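Long-range contact in 450aa long hypothetical fmu protein (Pyrococcus horikoshii, PDB 2YXL), which probably methylates carbon 5 of cytosine in RNA, using S-adenosyl-L-methionine as methyl donor: residues D208-V213 with L222-P227. Numbering follows the deposited sequence.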
ATOM      1  N   ASP A 208      16.859  -5.801  19.515  1.00 45.51           N
ATOM      2  CA  ASP A 208      16.774  -4.359  19.296  1.00 45.28           C
ATOM      3  C   ASP A 208      15.669  -3.788  20.184  1.00 45.07           C
ATOM      4  O   ASP A 208      15.097  -4.499  21.012  1.00 45.07           O
ATOM      5  CB  ASP A 208      16.455  -4.055  17.827  1.00 45.38           C
ATOM      6  CG  ASP A 208      17.677  -4.109  16.928  1.00 45.57           C
ATOM      7  OD1 ASP A 208      17.524  -4.522  15.759  1.00 45.86           O
ATOM      8  OD2 ASP A 208      18.783  -3.728  17.372  1.00 45.92           O
ATOM      9  N   GLY A 209      15.361  -2.507  20.007  1.00 44.84           N
ATOM     10  CA  GLY A 209      14.248  -1.885  20.719  1.00 44.56           C
ATOM     11  C   GLY A 209      12.958  -1.972  19.926  1.00 44.32           C
ATOM     12  O   GLY A 209      12.241  -0.979  19.790  1.00 44.44           O
ATOM     13  N   VAL A 210      12.659  -3.161  19.404  1.00 43.97           N
ATOM     14  CA  VAL A 210      11.497  -3.354  18.539  1.00 43.65           C
ATOM     15  C   VAL A 210      10.381  -4.104  19.260  1.00 43.40           C
ATOM     16  O   VAL A 210      10.561  -5.239  19.704  1.00 43.39           O
ATOM     17  CB  VAL A 210      11.867  -4.078  17.213  1.00 43.67           C
ATOM     18  CG1 VAL A 210      10.652  -4.205  16.307  1.00 43.60           C
ATOM     19  CG2 VAL A 210      12.984  -3.339  16.486  1.00 43.56           C
ATOM     20  N   GLU A 211       9.233  -3.445  19.371  1.00 43.10           N
ATOM     21  CA  GLU A 211       8.031  -4.025  19.951  1.00 42.93           C
ATOM     22  C   GLU A 211       7.353  -4.916  18.905  1.00 42.76           C
ATOM     23  O   GLU A 211       7.057  -4.466  17.792  1.00 42.63           O
ATOM     24  CB  GLU A 211       7.096  -2.905  20.403  1.00 42.86           C
ATOM     25  CG  GLU A 211       5.922  -3.338  21.266  1.00 43.11           C
ATOM     26  CD  GLU A 211       5.162  -2.154  21.858  1.00 43.42           C
ATOM     27  OE1 GLU A 211       4.092  -2.380  22.464  1.00 44.32           O
ATOM     28  OE2 GLU A 211       5.631  -0.999  21.727  1.00 43.57           O
ATOM     29  N   VAL A 212       7.120  -6.177  19.269  1.00 42.40           N
ATOM     30  CA  VAL A 212       6.612  -7.188  18.339  1.00 42.13           C
ATOM     31  C   VAL A 212       5.317  -7.833  18.845  1.00 42.00           C
ATOM     32  O   VAL A 212       5.224  -8.228  20.010  1.00 42.05           O
ATOM     33  CB  VAL A 212       7.658  -8.308  18.086  1.00 42.17           C
ATOM     34  CG1 VAL A 212       7.263  -9.159  16.883  1.00 41.88           C
ATOM     35  CG2 VAL A 212       9.054  -7.721  17.886  1.00 42.12           C
ATOM     36  N   VAL A 213       4.324  -7.927  17.962  1.00 41.71           N
ATOM     37  CA  VAL A 213       3.087  -8.655  18.258  1.00 41.52           C
ATOM     38  C   VAL A 213       2.773  -9.670  17.153  1.00 41.21           C
ATOM     39  O   VAL A 213       2.643  -9.322  15.980  1.00 41.09           O
ATOM     40  CB  VAL A 213       1.874  -7.709  18.547  1.00 41.69           C
ATOM     41  CG1 VAL A 213       1.746  -6.628  17.491  1.00 41.64           C
ATOM     42  CG2 VAL A 213       0.569  -8.502  18.669  1.00 41.56           C
ATOM     43  N   LEU A 222       4.096 -11.014  11.727  1.00 40.63           N
ATOM     44  CA  LEU A 222       4.420 -10.222  12.904  1.00 40.93           C
ATOM     45  C   LEU A 222       4.134  -8.759  12.651  1.00 41.37           C
ATOM     46  O   LEU A 222       4.457  -8.226  11.587  1.00 41.47           O
ATOM     47  CB  LEU A 222       5.894 -10.389  13.290  1.00 40.74           C
ATOM     48  CG  LEU A 222       6.489 -11.792  13.447  1.00 40.35           C
ATOM     49  CD1 LEU A 222       7.998 -11.691  13.573  1.00 40.06           C
ATOM     50  CD2 LEU A 222       5.887 -12.535  14.636  1.00 39.48           C
ATOM     51  N   LYS A 223       3.525  -8.107  13.633  1.00 41.91           N
ATOM     52  CA  LYS A 223       3.401  -6.658  13.607  1.00 42.55           C
ATOM     53  C   LYS A 223       4.506  -6.066  14.471  1.00 42.46           C
ATOM     54  O   LYS A 223       4.659  -6.431  15.638  1.00 42.58           O
ATOM     55  CB  LYS A 223       2.008  -6.212  14.056  1.00 42.59           C
ATOM     56  CG  LYS A 223       0.903  -6.636  13.084  1.00 43.40           C
ATOM     57  CD  LYS A 223      -0.498  -6.301  13.597  1.00 43.67           C
ATOM     58  CE  LYS A 223      -1.571  -6.562  12.519  1.00 44.98           C
ATOM     59  NZ  LYS A 223      -1.820  -8.024  12.250  1.00 46.83           N
ATOM     60  N   ILE A 224       5.308  -5.191  13.873  1.00 42.54           N
ATOM     61  CA  ILE A 224       6.397  -4.525  14.581  1.00 42.56           C
ATOM     62  C   ILE A 224       6.166  -3.018  14.619  1.00 42.73           C
ATOM     63  O   ILE A 224       5.702  -2.428  13.643  1.00 42.80           O
ATOM     64  CB  ILE A 224       7.799  -4.876  13.998  1.00 42.50           C
ATOM     65  CG1 ILE A 224       7.962  -4.364  12.559  1.00 42.67           C
ATOM     66  CG2 ILE A 224       8.054  -6.383  14.081  1.00 42.32           C
ATOM     67  CD1 ILE A 224       9.400  -4.358  12.052  1.00 42.52           C
ATOM     68  N   LYS A 225       6.473  -2.407  15.759  1.00 42.96           N
ATOM     69  CA  LYS A 225       6.267  -0.977  15.945  1.00 43.21           C
ATOM     70  C   LYS A 225       7.456  -0.207  15.377  1.00 43.36           C
ATOM     71  O   LYS A 225       8.583  -0.342  15.861  1.00 43.48           O
ATOM     72  CB  LYS A 225       6.060  -0.648  17.430  1.00 43.20           C
ATOM     73  CG  LYS A 225       5.395   0.702  17.695  1.00 43.27           C
ATOM     74  CD  LYS A 225       5.065   0.868  19.172  1.00 43.37           C
ATOM     75  CE  LYS A 225       3.966   1.896  19.409  1.00 43.66           C
ATOM     76  NZ  LYS A 225       4.440   3.300  19.256  1.00 44.03           N
ATOM     77  N   GLY A 226       7.193   0.595  14.347  1.00 43.39           N
ATOM     78  CA  GLY A 226       8.218   1.416  13.706  1.00 43.47           C
ATOM     79  C   GLY A 226       8.804   2.470  14.634  1.00 43.55           C
ATOM     80  O   GLY A 226       8.312   2.653  15.750  1.00 43.60           O
ATOM     81  N   PRO A 227       9.862   3.174  14.183  1.00 43.54           N
ATOM     82  CA  PRO A 227      10.498   2.999  12.877  1.00 43.53           C
ATOM     83  C   PRO A 227      11.488   1.834  12.850  1.00 43.48           C
ATOM     84  O   PRO A 227      12.132   1.537  13.857  1.00 43.59           O
ATOM     85  CB  PRO A 227      11.223   4.325  12.665  1.00 43.51           C
ATOM     86  CG  PRO A 227      11.543   4.805  14.036  1.00 43.61           C
ATOM     87  CD  PRO A 227      10.511   4.235  14.974  1.00 43.51           C
TER
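Val213 and Lys223 form an antiparallel hydrogen-bonded pair: Val213 N gives its hydrogen to Lys223 O at 2.8 Å, and Lys223 N returns one to Val213 O at 2.8 Å. Two residues along, Lys225 N reaches Glu211 O at 3.0 Å, so Val212 and Ile224 between them make a non-hydrogen-bonded pair with CA atoms 4.6 Å apart. Side chains alternate across the two strands. On one face Val212 and Ile224 lie side by side, and Val212 CG1, anti to the backbone N (chi1 -166°), meets Ile224 CG2 at 4.0 Å and touches Leu222 CB as well. Val210 CG1 comes in against Ile224 CB at 3.7 Å. Helix 198-207 covers this face, with Leu205 against Val212 and Ile224, while Val201 and Ile202 pack on Leu222. On the other face Val213 CG1 rests on Lys223 CB, and Glu211 and Lys225 run alongside each other in the same direction, CB to CB at 3.9 Å. Their charged ends stay apart, with Glu211 OE2 5.1 Å from Lys225 NZ; that ammonium forms its salt bridge with Glu185. Trp186 of strand 186-191 packs against Val213, Lys223 and Lys225. Backbone hydrogen bonds of Leu222 with Ile189 and of Ile224 with Ile187 place 221-225 inside the four-stranded antiparallel sheet of the ferredoxin-like domain, with 212-214 its hairpin partner at the edge. The strands are therefore held by backbone hydrogen bonds, apolar toward the helix and mixed on the other face, where Glu211 probably adds a longer-range attraction to Lys225.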